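Local coordinates for glutamine cyclotransferase (Tannerella forsythia, PDB 6QRO), which probably cyclises N-terminal glutamine of peptides to pyroglutamate, as a zinc-dependent glutaminyl cyclase, at residues Tyr37-Arg40 against Gln41-Gly45; Ala53-Arg56 against Cys57-Leu61. All coordinates share one frame; numbering follows the deposited sequence.

Contact 1. Residues Tyr37-Arg40 against Gln41-Gly45; sequences YIER and QVAFG
Gln41 bonds twice to the carbonyl of Tyr37, one turn back. Its backbone N donates to Tyr37 O at 3.2 Å. Its side chain runs back along the helix, and NE2 donates to the same Tyr37 O at 3.1 Å. The two donors reach the oxygen from opposite faces of the carbonyl plane. NE2 stands well above that plane, not on a lone pair, while Tyr37 O lies close to the plane of the Gln41 amide. With chi1 at -62°, CG sits beside the backbone N and the chain is extended beyond it. Gln41 is buried, and NE2 also has a weak hydrogen bond to Gly136 O on helix 132-151. Val42 N gives a nearly straight bond to Ile38 O (3.1 Å). Ala43 N donates to Glu39 O at 2.9 Å, with a weak second bond to Arg40 O. The Phe44 ring approaches that last oxygen obliquely, CD2 lying 3.2 Å from Arg40 O. Phe44 N and Gly45 N turn to acceptors three residues back, Gln41 O and Val42 O. Gly45 has positive phi and leaves the helical conformation. This tightening of the bonding pattern is typical of the C-terminal end of an alpha-helix.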
loop_
_atom_site.group_PDB
_atom_site.type_symbol
_atom_site.label_atom_id
_atom_site.label_comp_id
_atom_site.label_asym_id
_atom_site.label_seq_id
_atom_site.Cartn_x
_atom_site.Cartn_y
_atom_site.Cartn_z
ATOM N N TYR A 37 14.467 -1.176 1.730
ATOM C CA TYR A 37 13.414 -0.708 2.629
ATOM C C TYR A 37 12.382 -1.814 2.905
ATOM O O TYR A 37 11.896 -1.952 4.034
ATOM C CB TYR A 37 12.730 0.514 2.024
ATOM C CG TYR A 37 13.454 1.837 2.149
ATOM C CD1 TYR A 37 14.014 2.249 3.350
ATOM C CD2 TYR A 37 13.580 2.676 1.050
ATOM C CE1 TYR A 37 14.670 3.483 3.453
ATOM C CE2 TYR A 37 14.241 3.900 1.137
ATOM C CZ TYR A 37 14.774 4.294 2.340
ATOM O OH TYR A 37 15.432 5.493 2.420
ATOM N N ILE A 38 12.013 -2.589 1.876
ATOM C CA ILE A 38 11.175 -3.767 2.084
ATOM C C ILE A 38 11.864 -4.743 3.030
ATOM O O ILE A 38 11.257 -5.249 3.979
ATOM C CB ILE A 38 10.852 -4.448 0.740
ATOM C CG1 ILE A 38 10.079 -3.529 -0.195
ATOM C CG2 ILE A 38 10.078 -5.756 0.961
ATOM C CD1 ILE A 38 9.851 -4.187 -1.591
ATOM N N GLU A 39 13.147 -5.039 2.764
ATOM C CA GLU A 39 13.910 -5.979 3.578
ATOM C C GLU A 39 13.997 -5.493 5.013
ATOM O O GLU A 39 13.951 -6.297 5.953
ATOM C CB GLU A 39 15.313 -6.143 2.975
ATOM C CG GLU A 39 16.152 -7.371 3.399
ATOM C CD GLU A 39 16.866 -7.230 4.737
ATOM O OE1 GLU A 39 17.073 -6.106 5.242
ATOM O OE2 GLU A 39 17.226 -8.275 5.294
ATOM N N ARG A 40 14.104 -4.176 5.204
ATOM C CA ARG A 40 14.244 -3.641 6.551
ATOM C C ARG A 40 12.973 -3.848 7.354
ATOM O O ARG A 40 13.035 -4.248 8.517
ATOM C CB ARG A 40 14.609 -2.147 6.517
ATOM C CG ARG A 40 16.027 -1.820 6.029
ATOM C CD ARG A 40 17.106 -2.010 7.096
ATOM N NE ARG A 40 16.752 -1.523 8.427
ATOM C CZ ARG A 40 17.164 -0.359 8.941
ATOM N NH1 ARG A 40 16.822 -0.002 10.180
ATOM N NH2 ARG A 40 17.944 0.450 8.226
ATOM N N GLN A 41 11.815 -3.579 6.745
ATOM C CA GLN A 41 10.534 -3.806 7.408
ATOM C C GLN A 41 10.368 -5.269 7.800
ATOM O O GLN A 41 10.165 -5.594 8.973
ATOM C CB GLN A 41 9.399 -3.385 6.482
ATOM C CG GLN A 41 9.377 -1.920 6.086
ATOM C CD GLN A 41 8.375 -1.664 4.972
ATOM O OE1 GLN A 41 7.165 -1.761 5.187
ATOM N NE2 GLN A 41 8.873 -1.334 3.773
ATOM N N VAL A 42 10.466 -6.170 6.815
ATOM C CA VAL A 42 10.286 -7.600 7.035
ATOM C C VAL A 42 11.310 -8.115 8.042
ATOM O O VAL A 42 11.056 -9.095 8.745
ATOM C CB VAL A 42 10.356 -8.361 5.684
ATOM C CG1 VAL A 42 10.373 -9.870 5.885
ATOM C CG2 VAL A 42 9.210 -7.986 4.790
ATOM N N ALA A 43 12.493 -7.485 8.111
ATOM C CA ALA A 43 13.533 -7.926 9.037
ATOM C C ALA A 43 13.145 -7.718 10.490
ATOM O O ALA A 43 13.739 -8.351 11.373
ATOM C CB ALA A 43 14.851 -7.193 8.767
ATOM N N PHE A 44 12.158 -6.859 10.757
ATOM C CA PHE A 44 11.626 -6.714 12.110
ATOM C C PHE A 44 10.875 -7.956 12.583
ATOM O O PHE A 44 10.635 -8.098 13.782
ATOM C CB PHE A 44 10.686 -5.506 12.192
ATOM C CG PHE A 44 11.395 -4.175 12.174
ATOM C CD1 PHE A 44 12.163 -3.775 13.252
ATOM C CD2 PHE A 44 11.290 -3.328 11.078
ATOM C CE1 PHE A 44 12.808 -2.546 13.246
ATOM C CE2 PHE A 44 11.939 -2.093 11.065
ATOM C CZ PHE A 44 12.696 -1.707 12.150
ATOM N N GLY A 45 10.475 -8.841 11.680
ATOM C CA GLY A 45 9.445 -9.790 11.997
ATOM C C GLY A 45 8.116 -9.248 11.508
ATOM O O GLY A 45 8.011 -8.086 11.081
#

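Contact 2. Residues Ala53-Arg56 against Cys57-Leu61; sequences AHQR and CADYL
Gln55 and Asp59 cross at an angle, one turn apart on helix 52-67. Gln55 CG lies opposite the backbone N, and the chain then bends at chi2, which brings the amide round toward Asp59. The amide and carboxylate planes stand 79° apart, close to perpendicular. Gln55 NE2 stays 4.1 Å from Asp59 OD1, so the two groups are neighbours and not a bonded pair. The other end of the amide, OE1, has a weak hydrogen bond to Gln90 on strand 86-96. Arg56 extends from CG to NE. Arg56 NH1 remains 6.6 Å from Asp59 OD2, so any attraction between the charges would act only at a distance.

The backbone here is a regular alpha-helix. The N-H groups of Cys57, Ala58, Asp59 and Tyr60 bond to the carbonyls of Ala53, His54, Gln55 and Arg56. Ala58 N to His54 O measures 2.9 Å, and the bond from Asp59 N to Gln55 O is nearly straight. The helix packs against strand 86-96, next to the edge strand 71-80, in the mixed sheet of this M28-family fold.

Cys57 and Ala58, both buried, rest on the preceding turn. Cys57 CB lies 3.2 Å from Ala53 O, and Ala58 CB is 3.4 Å from Gln55 O. His54 starts away from the following turn, and its ring is held by outside partners. NE2 bonds to Asp164 OD2, and ND1 to Arg47 O. The ring also meets that of Trp110, with the planes about 30° apart. Tyr60 sets CB 3.5 Å from Arg56 O. Its chi1 of 173° carries the ring away from this turn, toward Tyr37 and Arg40 of helix 31-43.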
loop_
_atom_site.group_PDB
_atom_site.type_symbol
_atom_site.label_atom_id
_atom_site.label_comp_id
_atom_site.label_asym_id
_atom_site.label_seq_id
_atom_site.Cartn_x
_atom_site.Cartn_y
_atom_site.Cartn_z
ATOM N N ALA A 53 7.456 -5.957 17.172
ATOM C CA ALA A 53 7.962 -5.785 15.808
ATOM C C ALA A 53 7.171 -4.728 15.048
ATOM O O ALA A 53 7.729 -3.984 14.237
ATOM C CB ALA A 53 7.915 -7.110 15.054
ATOM N N HIS A 54 5.856 -4.709 15.243
ATOM C CA HIS A 54 4.998 -3.667 14.695
ATOM C C HIS A 54 5.401 -2.288 15.227
ATOM O O HIS A 54 5.467 -1.310 14.470
ATOM C CB HIS A 54 3.565 -4.029 15.067
ATOM C CG HIS A 54 2.499 -3.205 14.420
ATOM N ND1 HIS A 54 1.833 -3.622 13.289
ATOM C CD2 HIS A 54 1.929 -2.034 14.780
ATOM C CE1 HIS A 54 0.919 -2.729 12.960
ATOM N NE2 HIS A 54 0.949 -1.760 13.856
ATOM N N GLN A 55 5.661 -2.188 16.535
ATOM C CA GLN A 55 6.021 -0.900 17.129
ATOM C C GLN A 55 7.375 -0.404 16.631
ATOM O O GLN A 55 7.519 0.771 16.269
ATOM C CB GLN A 55 6.026 -1.002 18.654
ATOM C CG GLN A 55 6.441 0.288 19.349
ATOM C CD GLN A 55 5.440 1.421 19.167
ATOM O OE1 GLN A 55 4.224 1.218 19.234
ATOM N NE2 GLN A 55 5.950 2.628 18.949
ATOM N N ARG A 56 8.384 -1.275 16.625
ATOM C CA ARG A 56 9.684 -0.880 16.095
ATOM C C ARG A 56 9.581 -0.448 14.640
ATOM O O ARG A 56 10.271 0.488 14.205
ATOM C CB ARG A 56 10.694 -2.009 16.254
ATOM C CG ARG A 56 11.270 -2.108 17.630
ATOM C CD ARG A 56 12.472 -3.030 17.620
ATOM N NE ARG A 56 12.790 -3.583 18.931
ATOM C CZ ARG A 56 13.180 -2.854 19.977
ATOM N NH1 ARG A 56 13.331 -1.542 19.874
ATOM N NH2 ARG A 56 13.438 -3.446 21.131
ATOM N N CYS A 57 8.733 -1.132 13.869
ATOM C CA CYS A 57 8.569 -0.785 12.467
ATOM C C CYS A 57 7.840 0.547 12.299
ATOM O O CYS A 57 8.167 1.323 11.397
ATOM C CB CYS A 57 7.829 -1.902 11.751
ATOM S SG CYS A 57 7.882 -1.696 10.028
ATOM N N ALA A 58 6.847 0.826 13.148
ATOM C CA ALA A 58 6.197 2.137 13.147
ATOM C C ALA A 58 7.206 3.274 13.318
ATOM O O ALA A 58 7.151 4.279 12.597
ATOM C CB ALA A 58 5.143 2.192 14.249
ATOM N N ASP A 59 8.110 3.159 14.301
ATOM C CA ASP A 59 9.161 4.169 14.442
ATOM C C ASP A 59 10.000 4.252 13.187
ATOM O O ASP A 59 10.324 5.347 12.715
ATOM C CB ASP A 59 10.082 3.889 15.639
ATOM C CG ASP A 59 9.480 4.298 16.949
ATOM O OD1 ASP A 59 8.560 5.128 16.946
ATOM O OD2 ASP A 59 9.951 3.829 17.999
ATOM N N TYR A 60 10.339 3.100 12.619
ATOM C CA TYR A 60 11.225 3.076 11.469
ATOM C C TYR A 60 10.587 3.781 10.276
ATOM O O TYR A 60 11.213 4.641 9.641
ATOM C CB TYR A 60 11.584 1.629 11.144
ATOM C CG TYR A 60 12.345 1.496 9.881
ATOM C CD1 TYR A 60 13.668 1.919 9.808
ATOM C CD2 TYR A 60 11.764 0.936 8.756
ATOM C CE1 TYR A 60 14.379 1.801 8.647
ATOM C CE2 TYR A 60 12.478 0.812 7.585
ATOM C CZ TYR A 60 13.777 1.251 7.538
ATOM O OH TYR A 60 14.487 1.129 6.377
ATOM N N LEU A 61 9.318 3.474 9.996
ATOM C CA LEU A 61 8.648 4.070 8.845
ATOM C C LEU A 61 8.497 5.581 8.993
ATOM O O LEU A 61 8.859 6.340 8.091
ATOM C CB LEU A 61 7.282 3.424 8.672
ATOM C CG LEU A 61 7.354 1.960 8.255
ATOM C CD1 LEU A 61 5.939 1.412 8.148
ATOM C CD2 LEU A 61 8.089 1.878 6.932
#

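How the contacts relate
From the N terminus, contact 1 comes first, at the C-terminal end of helix 31-43 and the first residues after it. It closes before contact 2 opens, so the two are in series and neither nest nor cross. Each spans a continuous run of chain and closes no long loop. A short connection leads into helix 52-67, which carries contact 2. The centres of contact 1 and contact 2 are about 10 Å apart, and the two touch directly. Tyr60 OH packs 3.3 Å from Arg40 CB, and Phe44 CZ lies 3.7 Å from Tyr60 CB. Both contacts adjoin helix 132-151, and contact 2 also meets strand 86-96 of the sheet.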